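Local coordinates for FHA domain-containing protein FhaA (Mycobacterium tuberculosis, PDB 3PO8) that regulates cell growth and peptidoglycan synthesis by binding MviN, and recognises phosphorylated partners such as MviN and PknB through the FHA domain seen here, at residues T4-L8 against T17-R21; S43-E48 against L61-T67; V55-D60 against V74-L79; G66-N71 against G82-L87; Q78-G82 against I93-H97. One frame throughout, in Å; residues are numbered along the deposited sequence.

Interaction 1. Residues T4-L8 against T17-R21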
# COMPACT_ATOMS: atom_id res chain seq x y z
N THR A 4 -15.06 -8.29 -2.96
CA THR A 4 -14.14 -8.01 -1.88
C THR A 4 -13.70 -6.57 -1.99
O THR A 4 -13.70 -5.99 -3.07
CB THR A 4 -12.87 -8.89 -1.99
OG1 THR A 4 -13.26 -10.27 -2.02
CG2 THR A 4 -11.88 -8.63 -0.83
N SER A 5 -13.32 -6.01 -0.86
CA SER A 5 -12.67 -4.73 -0.84
C SER A 5 -11.44 -4.82 0.04
O SER A 5 -11.34 -5.64 0.93
CB SER A 5 -13.62 -3.67 -0.32
OG SER A 5 -12.95 -2.43 -0.19
N VAL A 6 -10.49 -3.95 -0.23
CA VAL A 6 -9.25 -3.93 0.51
C VAL A 6 -9.03 -2.54 1.07
O VAL A 6 -9.17 -1.54 0.35
CB VAL A 6 -8.02 -4.28 -0.38
CG1 VAL A 6 -6.71 -4.15 0.44
CG2 VAL A 6 -8.15 -5.68 -0.98
N THR A 7 -8.69 -2.49 2.35
CA THR A 7 -8.29 -1.25 3.00
C THR A 7 -6.85 -1.28 3.43
O THR A 7 -6.29 -2.32 3.80
CB THR A 7 -9.16 -0.89 4.21
OG1 THR A 7 -9.14 -1.97 5.15
CG2 THR A 7 -10.56 -0.61 3.76
N LEU A 8 -6.27 -0.09 3.38
CA LEU A 8 -4.90 0.15 3.81
C LEU A 8 -5.02 1.12 4.97
O LEU A 8 -5.61 2.19 4.80
CB LEU A 8 -4.11 0.84 2.70
CG LEU A 8 -4.07 0.18 1.32
CD1 LEU A 8 -3.20 1.00 0.36
CD2 LEU A 8 -3.57 -1.22 1.47
N THR A 17 -6.89 5.87 6.57
CA THR A 17 -7.24 4.70 5.79
C THR A 17 -7.49 5.07 4.33
O THR A 17 -7.99 6.13 4.02
CB THR A 17 -8.50 4.05 6.39
OG1 THR A 17 -8.18 3.54 7.70
CG2 THR A 17 -9.03 2.91 5.55
N TYR A 18 -7.11 4.15 3.44
CA TYR A 18 -7.39 4.25 2.03
C TYR A 18 -7.99 2.95 1.54
O TYR A 18 -7.49 1.85 1.88
CB TYR A 18 -6.09 4.54 1.29
CG TYR A 18 -6.25 4.57 -0.20
CD1 TYR A 18 -6.83 5.65 -0.83
CD2 TYR A 18 -5.85 3.50 -0.97
CE1 TYR A 18 -6.98 5.67 -2.21
CE2 TYR A 18 -6.01 3.50 -2.36
CZ TYR A 18 -6.57 4.59 -2.97
OH TYR A 18 -6.75 4.65 -4.34
N GLN A 19 -9.06 3.06 0.77
CA GLN A 19 -9.70 1.90 0.17
C GLN A 19 -9.26 1.76 -1.27
O GLN A 19 -9.38 2.70 -2.04
CB GLN A 19 -11.22 2.03 0.27
CG GLN A 19 -11.93 0.77 -0.16
CD GLN A 19 -13.35 0.69 0.35
OE1 GLN A 19 -14.28 0.73 -0.44
NE2 GLN A 19 -13.51 0.57 1.66
N LEU A 20 -8.80 0.57 -1.65
CA LEU A 20 -8.33 0.37 -3.01
C LEU A 20 -9.45 0.59 -4.00
O LEU A 20 -10.60 0.15 -3.77
CB LEU A 20 -7.75 -1.02 -3.26
CG LEU A 20 -6.55 -1.44 -2.44
CD1 LEU A 20 -6.02 -2.77 -2.94
CD2 LEU A 20 -5.47 -0.40 -2.49
N ARG A 21 -9.12 1.23 -5.10
CA ARG A 21 -10.00 1.32 -6.25
C ARG A 21 -9.54 0.36 -7.32
O ARG A 21 -8.37 -0.04 -7.36
CB ARG A 21 -9.97 2.74 -6.81
CG ARG A 21 -10.32 3.83 -5.79
CD ARG A 21 -10.22 5.24 -6.36
NE ARG A 21 -9.33 6.11 -5.59
CZ ARG A 21 -8.82 7.27 -6.03
NH1 ARG A 21 -9.09 7.71 -7.26
NH2 ARG A 21 -8.03 7.98 -5.25
O HOH W 1 -15.59 -1.21 -1.64
O HOH W 2 -11.35 -2.12 -2.39
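Backbone hydrogen bonds set the register of this antiparallel strand pair, whose short axes come within 4.6 Å at 155° between their N-to-C directions. Leu-8 and Tyr-18 form the hydrogen-bonded pair, with Leu-8 N to Tyr-18 O at 2.7 Å and Tyr-18 N to Leu-8 O at 2.8 Å; Thr-7 and Gln-19 are the neighbouring non-hydrogen-bonded pair, CA to CA 4.5 Å. One step further Leu-20 N reaches Val-6 O at 2.9 Å. CA-H...O contacts fill the intervals, the shortest being Thr-17 CA to Leu-8 O at 3.2 Å. Beyond Leu-20 the strands separate, and water 2 spans the gap, accepting from Val-6 N at 3.0 Å and donating to Leu-20 O at 2.8 Å. Water 1 donates to Gln-19 OE1 at 2.6 Å and binds Ser-5 OG weakly at 3.2 Å. The apolar contacts lie on the face of Leu-8 and Tyr-18: Leu-8 CD1 sits 3.9 Å from Tyr-18 CD2, at the ring edge, and 3.9 Å from Leu-20 CD2, while Val-6 CB meets Leu-20 CD1 at 3.6 Å. Leu-8 and Leu-20 continue onto Ile-49 of the facing sheet, and the Tyr-18 hydroxyl bonds Asn-25. Thr-7 CG2 and Gln-19 NE2, 3.8 Å apart, occupy the other face. This is a beta hairpin at the edge of one sheet of the FHA beta sandwich.

Interaction 2. Residues S43-E48 against L61-T67; sequences SRRHLE and LNSTNGT. With PO4 (phosphate ion), chain B.
The loop 43-46 and the start of strand 47-51 meet the loop 61-67 beside a phosphate, with CA-CA distances of 5.2 Å (His-46 to Ser-63) and 4.9 Å (Leu-47 to Leu-61); His-46 and Leu-47 both face Ile-27 in a classic beta bulge. Leu-61 N donates to His-46 O (2.9 Å). His-46, chi1 t, has both ring nitrogens engaged: ND1 accepts from Ser-43 N (2.9 Å) and NE2 donates to Gly-66 O (2.9 Å). Ser-63 CB makes a CH-pi contact 3.4 Å from the His-46 ring centroid. Ser-43 OG, chi1 m, accepts from Thr-64 N (3.1 Å) and water 3 (2.8 Å), itself accepting from Asn-65 N (2.9 Å), and donates to phosphate O4 (2.6 Å), which also receives Thr-64 OG1 (2.7 Å). Arg-44 N and NE donate to phosphate O3 (2.8 and 3.1 Å), NH2 to phosphate O2 (3.2 Å). Asp-60 holds the Ser-63 and Thr-67 hydroxyls. The ion, probably from the crystallisation liquor, lies in a site consistent with the FHA phosphothreonine pocket.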
# COMPACT_ATOMS: atom_id res chain seq x y z
N SER A 43 9.28 7.48 -1.38
CA SER A 43 9.51 8.10 -2.68
C SER A 43 8.24 8.81 -3.15
O SER A 43 7.15 8.53 -2.66
CB SER A 43 9.99 7.08 -3.71
OG SER A 43 11.29 6.67 -3.38
N ARG A 44 8.38 9.73 -4.10
CA ARG A 44 7.23 10.48 -4.61
C ARG A 44 6.16 9.50 -5.13
O ARG A 44 4.98 9.63 -4.84
CB ARG A 44 7.67 11.48 -5.68
CG ARG A 44 8.33 12.69 -5.08
CD ARG A 44 9.05 13.47 -6.14
NE ARG A 44 10.39 12.93 -6.36
CZ ARG A 44 11.17 13.23 -7.40
NH1 ARG A 44 10.75 14.07 -8.35
NH2 ARG A 44 12.38 12.69 -7.50
N ARG A 45 6.60 8.53 -5.92
CA ARG A 45 5.75 7.40 -6.34
C ARG A 45 6.49 6.15 -5.89
O ARG A 45 7.49 5.76 -6.49
CB ARG A 45 5.56 7.40 -7.85
CG ARG A 45 4.90 8.67 -8.34
CD ARG A 45 4.74 8.66 -9.87
NE ARG A 45 3.53 7.95 -10.24
CZ ARG A 45 3.13 7.71 -11.49
NH1 ARG A 45 3.85 8.11 -12.54
NH2 ARG A 45 1.99 7.06 -11.69
N HIS A 46 6.06 5.57 -4.78
CA HIS A 46 6.85 4.56 -4.09
C HIS A 46 6.47 3.15 -4.44
O HIS A 46 7.34 2.30 -4.70
CB HIS A 46 6.77 4.78 -2.59
CG HIS A 46 7.77 3.99 -1.81
ND1 HIS A 46 8.83 4.59 -1.17
CD2 HIS A 46 7.83 2.68 -1.50
CE1 HIS A 46 9.53 3.67 -0.53
NE2 HIS A 46 8.95 2.49 -0.72
N LEU A 47 5.18 2.85 -4.38
CA LEU A 47 4.69 1.56 -4.78
C LEU A 47 3.34 1.73 -5.39
O LEU A 47 2.68 2.75 -5.20
CB LEU A 47 4.68 0.56 -3.61
CG LEU A 47 3.77 0.89 -2.44
CD1 LEU A 47 2.34 0.38 -2.68
CD2 LEU A 47 4.27 0.27 -1.13
N GLU A 48 2.93 0.72 -6.17
CA GLU A 48 1.60 0.64 -6.70
C GLU A 48 0.93 -0.60 -6.20
O GLU A 48 1.57 -1.61 -6.01
CB GLU A 48 1.63 0.67 -8.23
CG GLU A 48 1.96 -0.59 -8.94
CD GLU A 48 1.57 -0.57 -10.44
OE1 GLU A 48 0.65 0.19 -10.87
OE2 GLU A 48 2.21 -1.35 -11.16
N LEU A 61 7.99 0.62 -6.94
CA LEU A 61 8.23 1.41 -8.16
C LEU A 61 9.64 1.94 -8.19
O LEU A 61 9.84 3.15 -8.29
CB LEU A 61 7.22 2.56 -8.26
CG LEU A 61 5.76 2.15 -8.39
CD1 LEU A 61 4.82 3.33 -8.30
CD2 LEU A 61 5.56 1.39 -9.70
N ASN A 62 10.62 1.04 -8.08
CA ASN A 62 12.03 1.41 -8.08
C ASN A 62 12.27 2.50 -7.05
O ASN A 62 12.95 3.51 -7.32
CB ASN A 62 12.45 1.86 -9.47
CG ASN A 62 13.94 2.00 -9.62
OD1 ASN A 62 14.71 1.37 -8.88
ND2 ASN A 62 14.37 2.82 -10.57
N SER A 63 11.73 2.30 -5.85
CA SER A 63 11.81 3.31 -4.81
C SER A 63 13.23 3.42 -4.30
O SER A 63 14.03 2.49 -4.41
CB SER A 63 10.85 2.99 -3.67
OG SER A 63 11.32 1.89 -2.92
N THR A 64 13.56 4.57 -3.74
CA THR A 64 14.92 4.80 -3.26
C THR A 64 15.22 3.86 -2.09
O THR A 64 16.27 3.24 -2.04
CB THR A 64 15.06 6.26 -2.85
OG1 THR A 64 14.88 7.09 -4.01
CG2 THR A 64 16.43 6.52 -2.21
N ASN A 65 14.27 3.73 -1.16
CA ASN A 65 14.51 2.97 0.09
C ASN A 65 13.91 1.57 0.14
O ASN A 65 14.12 0.84 1.10
CB ASN A 65 14.08 3.80 1.30
CG ASN A 65 14.96 5.01 1.50
OD1 ASN A 65 16.16 4.94 1.32
ND2 ASN A 65 14.38 6.13 1.89
N GLY A 66 13.17 1.21 -0.89
CA GLY A 66 12.52 -0.10 -0.97
C GLY A 66 11.24 -0.24 -0.19
O GLY A 66 10.82 0.65 0.53
N THR A 67 10.65 -1.41 -0.34
CA THR A 67 9.39 -1.76 0.29
C THR A 67 9.55 -3.14 0.89
O THR A 67 10.17 -4.01 0.30
CB THR A 67 8.22 -1.75 -0.73
OG1 THR A 67 8.12 -0.46 -1.32
CG2 THR A 67 6.90 -2.11 -0.08
P PO4 B . 12.34 9.61 -4.99
O1 PO4 B . 12.28 8.80 -6.26
O2 PO4 B . 13.41 10.67 -5.21
O3 PO4 B . 11.00 10.27 -4.83
O4 PO4 B . 12.76 8.75 -3.82
O HOH W 3 12.13 5.63 -0.89
O HOH W 4 9.42 5.83 -8.24

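Interaction 3. Residues V55-D60 against V74-L79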
# COMPACT_ATOMS: atom_id res chain seq x y z
N VAL A 55 -7.90 -9.74 -6.57
CA VAL A 55 -6.48 -9.90 -6.26
C VAL A 55 -5.81 -8.54 -6.19
O VAL A 55 -6.02 -7.73 -7.08
CB VAL A 55 -5.80 -10.74 -7.36
CG1 VAL A 55 -4.26 -10.74 -7.21
CG2 VAL A 55 -6.37 -12.16 -7.36
N ALA A 56 -5.04 -8.29 -5.13
CA ALA A 56 -4.28 -7.08 -4.97
C ALA A 56 -2.82 -7.40 -5.14
O ALA A 56 -2.25 -8.14 -4.35
CB ALA A 56 -4.51 -6.49 -3.57
N LEU A 57 -2.22 -6.85 -6.19
CA LEU A 57 -0.80 -7.04 -6.49
C LEU A 57 -0.04 -5.77 -6.18
O LEU A 57 -0.28 -4.70 -6.78
CB LEU A 57 -0.60 -7.40 -7.95
CG LEU A 57 -1.29 -8.67 -8.40
CD1 LEU A 57 -0.99 -8.83 -9.87
CD2 LEU A 57 -0.79 -9.87 -7.63
N LEU A 58 0.91 -5.87 -5.27
CA LEU A 58 1.78 -4.76 -4.91
C LEU A 58 3.06 -4.78 -5.73
O LEU A 58 3.65 -5.82 -5.94
CB LEU A 58 2.09 -4.83 -3.41
CG LEU A 58 3.04 -3.78 -2.85
CD1 LEU A 58 2.64 -3.45 -1.40
CD2 LEU A 58 4.50 -4.21 -2.95
N ALA A 59 3.54 -3.63 -6.17
CA ALA A 59 4.81 -3.52 -6.88
C ALA A 59 5.58 -2.31 -6.38
O ALA A 59 5.06 -1.19 -6.40
CB ALA A 59 4.57 -3.42 -8.37
N ASP A 60 6.82 -2.50 -5.95
CA ASP A 60 7.70 -1.41 -5.64
C ASP A 60 8.05 -0.70 -6.94
O ASP A 60 8.34 -1.35 -7.92
CB ASP A 60 8.97 -1.93 -4.98
CG ASP A 60 9.92 -0.81 -4.62
OD1 ASP A 60 10.79 -0.48 -5.45
OD2 ASP A 60 9.77 -0.23 -3.52
N VAL A 74 10.49 -6.81 -1.13
CA VAL A 74 9.66 -7.15 -2.27
C VAL A 74 9.95 -6.31 -3.50
O VAL A 74 10.38 -5.15 -3.43
CB VAL A 74 8.16 -7.08 -1.92
CG1 VAL A 74 7.83 -7.99 -0.74
CG2 VAL A 74 7.72 -5.67 -1.65
N GLN A 75 9.76 -6.96 -4.65
CA GLN A 75 9.55 -6.24 -5.90
C GLN A 75 8.04 -6.30 -6.08
O GLN A 75 7.35 -5.34 -5.69
CB GLN A 75 10.32 -6.87 -7.06
CG GLN A 75 10.10 -6.16 -8.36
CD GLN A 75 10.34 -4.67 -8.28
OE1 GLN A 75 11.41 -4.23 -7.85
NE2 GLN A 75 9.34 -3.88 -8.68
N GLU A 76 7.49 -7.39 -6.62
CA GLU A 76 6.05 -7.62 -6.60
C GLU A 76 5.61 -8.63 -5.56
O GLU A 76 6.34 -9.53 -5.18
CB GLU A 76 5.50 -8.00 -7.98
CG GLU A 76 5.80 -6.95 -9.02
CD GLU A 76 4.76 -6.81 -10.13
OE1 GLU A 76 3.75 -7.56 -10.15
OE2 GLU A 76 4.97 -5.93 -11.00
N TRP A 77 4.40 -8.48 -5.06
CA TRP A 77 3.88 -9.28 -3.96
C TRP A 77 2.38 -9.37 -4.06
O TRP A 77 1.74 -8.36 -4.32
CB TRP A 77 4.28 -8.63 -2.64
CG TRP A 77 3.80 -9.32 -1.41
CD1 TRP A 77 2.58 -9.22 -0.85
CD2 TRP A 77 4.55 -10.22 -0.60
NE1 TRP A 77 2.50 -10.00 0.28
CE2 TRP A 77 3.70 -10.64 0.45
CE3 TRP A 77 5.85 -10.73 -0.65
CZ2 TRP A 77 4.13 -11.50 1.45
CZ3 TRP A 77 6.26 -11.59 0.34
CH2 TRP A 77 5.40 -11.97 1.37
N GLN A 78 1.80 -10.55 -3.89
CA GLN A 78 0.36 -10.67 -3.86
C GLN A 78 -0.11 -10.53 -2.43
O GLN A 78 0.28 -11.34 -1.59
CB GLN A 78 -0.09 -11.99 -4.45
CG GLN A 78 -1.60 -12.12 -4.48
CD GLN A 78 -2.09 -13.27 -5.25
OE1 GLN A 78 -1.59 -13.54 -6.35
NE2 GLN A 78 -3.11 -13.95 -4.74
N LEU A 79 -0.90 -9.51 -2.15
CA LEU A 79 -1.27 -9.17 -0.80
C LEU A 79 -2.33 -10.14 -0.29
O LEU A 79 -3.18 -10.62 -1.05
CB LEU A 79 -1.76 -7.73 -0.72
CG LEU A 79 -0.73 -6.64 -0.88
CD1 LEU A 79 -1.38 -5.34 -1.14
CD2 LEU A 79 0.17 -6.51 0.36
O HOH W 5 -4.85 -10.36 -3.20
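Leu-58 is the apolar centre. Its CD2 approaches Val-74 CG2 at 3.8 Å and Trp-77 CB at 4.4 Å, and its CB lies 4.2 Å from Leu-79 CD1, which also meets Ala-56 CB at 4.1 Å. Leu-58 and Trp-77 are a hydrogen-bonded pair on one face, while the indole extends away and donates through NE1 to Asp-83. On the other face, in non-hydrogen-bonded pairs, Leu-57 CD2 touches Gln-78 CB at 3.9 Å and Ala-59 CB lies 3.7 Å from Glu-76 OE2. Strands 56-60 and 76-78 are antiparallel neighbours, 76-78 outermost in one sheet of the FHA beta sandwich; the axes of these short segments come within 4.6 Å, at 160° between N-to-C directions. Leu-58 N to Trp-77 O (2.8 Å), Trp-77 N to Leu-58 O (2.9 Å), Leu-79 N to Ala-56 O (2.9 Å) and Asp-60 N to Gln-75 O (2.9 Å) tie the backbones. At one end water 5 accepts from Ala-56 N (2.8 Å) and donates to Leu-79 O (2.7 Å). At the other, Gln-75 folds back so that NE2 donates to Asp-60 O at 2.8 Å. The Asp-60 carboxylate turns to Ser-63 and Thr-67; Glu-76 forms a salt bridge with Arg-50. Leu-58, Ala-56 and Leu-79 thus form a buried apolar centre, with Asp-60 at its end on the same face; the other face mixes Leu-57 and Ala-59 with Gln-78 and Glu-76.

Interaction 4. Residues G66-N71 against G82-L87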
# COMPACT_ATOMS: atom_id res chain seq x y z
N GLY A 66 13.17 1.21 -0.89
CA GLY A 66 12.52 -0.10 -0.97
C GLY A 66 11.24 -0.24 -0.19
O GLY A 66 10.82 0.65 0.53
N THR A 67 10.65 -1.41 -0.34
CA THR A 67 9.39 -1.76 0.29
C THR A 67 9.55 -3.14 0.89
O THR A 67 10.17 -4.01 0.30
CB THR A 67 8.22 -1.75 -0.73
OG1 THR A 67 8.12 -0.46 -1.32
CG2 THR A 67 6.90 -2.11 -0.08
N THR A 68 8.97 -3.37 2.06
CA THR A 68 8.85 -4.72 2.60
C THR A 68 7.41 -5.06 2.91
O THR A 68 6.58 -4.19 3.16
CB THR A 68 9.67 -4.98 3.87
OG1 THR A 68 9.16 -4.20 4.95
CG2 THR A 68 11.11 -4.62 3.67
N VAL A 69 7.11 -6.34 2.82
CA VAL A 69 5.82 -6.86 3.29
C VAL A 69 6.12 -7.97 4.28
O VAL A 69 6.89 -8.88 3.97
CB VAL A 69 4.91 -7.36 2.15
CG1 VAL A 69 3.53 -7.83 2.72
CG2 VAL A 69 4.71 -6.29 1.10
N ASN A 70 5.54 -7.84 5.47
CA ASN A 70 5.79 -8.78 6.56
C ASN A 70 7.29 -8.93 6.78
O ASN A 70 7.80 -10.04 6.97
CB ASN A 70 5.11 -10.12 6.30
CG ASN A 70 3.60 -9.97 6.16
OD1 ASN A 70 3.00 -9.01 6.65
ND2 ASN A 70 2.98 -10.93 5.50
N ASN A 71 7.98 -7.78 6.71
CA ASN A 71 9.42 -7.64 6.87
C ASN A 71 10.27 -8.39 5.85
O ASN A 71 11.43 -8.70 6.12
CB ASN A 71 9.83 -8.02 8.30
CG ASN A 71 9.29 -7.04 9.36
OD1 ASN A 71 9.36 -5.82 9.18
ND2 ASN A 71 8.76 -7.58 10.44
N GLY A 82 -4.14 -9.00 6.43
CA GLY A 82 -3.23 -8.94 7.54
C GLY A 82 -1.80 -8.59 7.19
O GLY A 82 -0.98 -8.45 8.10
N ASP A 83 -1.50 -8.48 5.90
CA ASP A 83 -0.14 -8.11 5.52
C ASP A 83 0.19 -6.72 6.01
O ASP A 83 -0.68 -5.85 6.09
CB ASP A 83 0.06 -8.18 4.01
CG ASP A 83 0.21 -9.62 3.49
OD1 ASP A 83 0.30 -10.59 4.28
OD2 ASP A 83 0.28 -9.78 2.24
N VAL A 84 1.45 -6.54 6.38
CA VAL A 84 1.92 -5.25 6.85
C VAL A 84 3.00 -4.76 5.90
O VAL A 84 4.06 -5.40 5.72
CB VAL A 84 2.41 -5.29 8.30
CG1 VAL A 84 2.90 -3.93 8.73
CG2 VAL A 84 1.26 -5.75 9.21
N ILE A 85 2.68 -3.65 5.24
CA ILE A 85 3.62 -3.02 4.29
C ILE A 85 4.46 -1.99 5.02
O ILE A 85 3.92 -1.17 5.74
CB ILE A 85 2.87 -2.32 3.14
CG1 ILE A 85 1.91 -3.29 2.45
CG2 ILE A 85 3.89 -1.70 2.17
CD1 ILE A 85 0.84 -2.56 1.70
N ARG A 86 5.78 -2.01 4.84
CA ARG A 86 6.64 -0.99 5.41
C ARG A 86 7.40 -0.25 4.34
O ARG A 86 7.94 -0.85 3.42
CB ARG A 86 7.59 -1.58 6.42
CG ARG A 86 6.87 -2.02 7.66
CD ARG A 86 7.77 -2.69 8.67
NE ARG A 86 7.01 -3.05 9.86
CZ ARG A 86 6.33 -4.19 10.04
NH1 ARG A 86 6.33 -5.16 9.13
NH2 ARG A 86 5.65 -4.37 11.18
N LEU A 87 7.37 1.06 4.46
CA LEU A 87 8.03 1.93 3.52
C LEU A 87 8.39 3.17 4.26
O LEU A 87 7.60 3.69 5.04
CB LEU A 87 7.11 2.24 2.33
CG LEU A 87 5.82 3.03 2.53
CD1 LEU A 87 5.25 3.42 1.16
CD2 LEU A 87 4.76 2.28 3.33
O HOH W 6 6.83 -5.13 6.28
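Gly-82, at a phi of 94° that suits glycine, leads into strand 84-87, which runs antiparallel to 68-69 in one sheet of the FHA beta sandwich. Asp-83 follows: its OD1 accepts from Asn-70 ND2 at 3.0 Å, its CB lies 3.7 Å from Val-69 CG1, and OD2 serves Ala-80 and Trp-77. Val-84 N donates to Asn-70 OD1 and Val-84 O accepts from Asn-70 N, both 2.9 Å, so the asparagine side chain stands in for a strand carbonyl. Ile-85 makes a non-hydrogen-bonded pair with Val-69 (CG1 to Val-69 CG2 4.3 Å), and its CG2 meets Thr-67 CG2 at 3.8 Å. Arg-86 pairs with Thr-68, Arg-86 N to Thr-68 O at 2.9 Å and Thr-68 N to Arg-86 O at 3.0 Å. Its NH1 donates to water 6 (2.9 Å), which also binds Thr-68 OG1, Asn-71 N and Val-84 O; NE pairs with Glu-91. The Leu-87 side chain touches His-46 and Leu-47. Asn-70 and the water therefore extend polar pairing past the short strand 68-69.

Interaction 5. Residues Q78-G82 against I93-H97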
# COMPACT_ATOMS: atom_id res chain seq x y z
N GLN A 78 1.80 -10.55 -3.89
CA GLN A 78 0.36 -10.67 -3.86
C GLN A 78 -0.11 -10.53 -2.43
O GLN A 78 0.28 -11.34 -1.59
CB GLN A 78 -0.09 -11.99 -4.45
CG GLN A 78 -1.60 -12.12 -4.48
CD GLN A 78 -2.09 -13.27 -5.25
OE1 GLN A 78 -1.59 -13.54 -6.35
NE2 GLN A 78 -3.11 -13.95 -4.74
N LEU A 79 -0.90 -9.51 -2.15
CA LEU A 79 -1.27 -9.17 -0.80
C LEU A 79 -2.33 -10.14 -0.29
O LEU A 79 -3.18 -10.62 -1.05
CB LEU A 79 -1.76 -7.73 -0.72
CG LEU A 79 -0.73 -6.64 -0.88
CD1 LEU A 79 -1.38 -5.34 -1.14
CD2 LEU A 79 0.17 -6.51 0.36
N ALA A 80 -2.29 -10.38 1.01
CA ALA A 80 -3.30 -11.13 1.75
C ALA A 80 -3.74 -10.33 2.95
O ALA A 80 -3.01 -9.49 3.46
CB ALA A 80 -2.76 -12.47 2.23
N ASP A 81 -4.93 -10.66 3.46
CA ASP A 81 -5.45 -10.03 4.65
C ASP A 81 -4.42 -10.13 5.78
O ASP A 81 -3.84 -11.21 6.01
CB ASP A 81 -6.75 -10.74 5.04
CG ASP A 81 -7.43 -10.13 6.23
OD1 ASP A 81 -7.75 -8.94 6.22
OD2 ASP A 81 -7.70 -10.88 7.18
N GLY A 82 -4.14 -9.00 6.43
CA GLY A 82 -3.23 -8.94 7.54
C GLY A 82 -1.80 -8.59 7.19
O GLY A 82 -0.98 -8.45 8.10
N ILE A 93 -1.28 -1.44 7.35
CA ILE A 93 -1.96 -2.72 7.56
C ILE A 93 -2.99 -2.93 6.48
O ILE A 93 -3.83 -2.07 6.21
CB ILE A 93 -2.66 -2.75 8.94
CG1 ILE A 93 -1.65 -2.42 10.06
CG2 ILE A 93 -3.30 -4.11 9.19
CD1 ILE A 93 -2.27 -2.05 11.39
N VAL A 94 -2.93 -4.09 5.84
CA VAL A 94 -3.81 -4.42 4.73
C VAL A 94 -4.91 -5.32 5.26
O VAL A 94 -4.62 -6.32 5.92
CB VAL A 94 -3.05 -5.18 3.63
CG1 VAL A 94 -4.00 -5.60 2.51
CG2 VAL A 94 -1.92 -4.34 3.09
N ARG A 95 -6.17 -4.99 5.02
CA ARG A 95 -7.26 -5.86 5.42
C ARG A 95 -8.21 -6.07 4.24
O ARG A 95 -8.43 -5.16 3.45
CB ARG A 95 -8.03 -5.21 6.56
CG ARG A 95 -7.33 -5.25 7.89
CD ARG A 95 -8.15 -4.55 8.96
NE ARG A 95 -7.38 -4.28 10.18
CZ ARG A 95 -6.76 -3.14 10.44
NH1 ARG A 95 -6.78 -2.11 9.58
NH2 ARG A 95 -6.10 -3.01 11.60
N MET A 96 -8.76 -7.27 4.11
CA MET A 96 -9.82 -7.53 3.14
C MET A 96 -11.15 -7.65 3.86
O MET A 96 -11.21 -8.17 4.96
CB MET A 96 -9.56 -8.85 2.42
CG MET A 96 -8.53 -8.83 1.36
SD MET A 96 -6.93 -8.19 1.88
CE MET A 96 -5.90 -8.70 0.49
N HIS A 97 -12.20 -7.19 3.21
CA HIS A 97 -13.55 -7.38 3.74
C HIS A 97 -14.47 -7.68 2.59
O HIS A 97 -14.25 -7.21 1.48
CB HIS A 97 -14.02 -6.17 4.56
CG HIS A 97 -14.23 -4.91 3.76
ND1 HIS A 97 -13.24 -3.97 3.59
CD2 HIS A 97 -15.34 -4.40 3.17
CE1 HIS A 97 -13.72 -2.95 2.89
NE2 HIS A 97 -14.99 -3.19 2.63
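Strand 93-97 is extended, whereas 78-82 leaves its strand and turns, so the two meet over a short length: Asp-81 CA lies 4.6 Å from Arg-95 CA and Gly-82 CA 5.4 Å from Val-94 CA. A single hydrogen bond joins the backbones directly, Gly-82 N to Val-94 O at 2.8 Å. Gly-82 takes phi 94° and psi -5°, where a CB would strike the carbonyl of Asp-81, and there the chain swings into strand 84-87. The second polar link uses a side chain. Asp-81, chi1 t, directs OD1 at Met-96 N, which donates to it at 2.9 Å; the same oxygen lies 3.2 Å from Arg-95 CA. The carboxylate thus takes the acceptor place that a strand carbonyl would otherwise fill. Apolar contact lies to one side of these bonds. Leu-79 CD2 packs on Val-94 CG2 at 4.1 Å, and Val-94 CG1 approaches Ala-80 O at the same distance. Met-96, with chi2 p, folds back along the loop so that CE sits 3.7 Å from both Leu-79 O and Ala-80 C and 4.4 Å from Leu-79 CB. Arg-95 instead reaches Gln-9 of strand 4-10. Since 76-78 belongs to one sheet and 84-87 to the other, 78-82 is a crossing loop between the two layers of the FHA beta sandwich, fastened here to the C-terminal strand.

Overall arrangement
From the N terminus, interaction 1 closes the first hairpin before any other contact opens. Interaction 2 then closes the loop between 43-48 and 61-67, bringing the phosphate-binding residues together. Interaction 3 crosses it, since 55-60 lies within that loop and 74-79 beyond it; interaction 4 in turn crosses 3 and shares Gly-66 and Thr-67 with 2. Interaction 5 crosses 4 and shares Gln-78 and Leu-79 with 3; its segment 93-97 also pairs with 4-8 of interaction 1. Interactions 1 and 4 lie in one sheet, 2 and 3 reach the other, and interaction 5 holds the loop that passes between them; Leu-20 on Ala-56 and Asp-60 to Thr-67 join the layers.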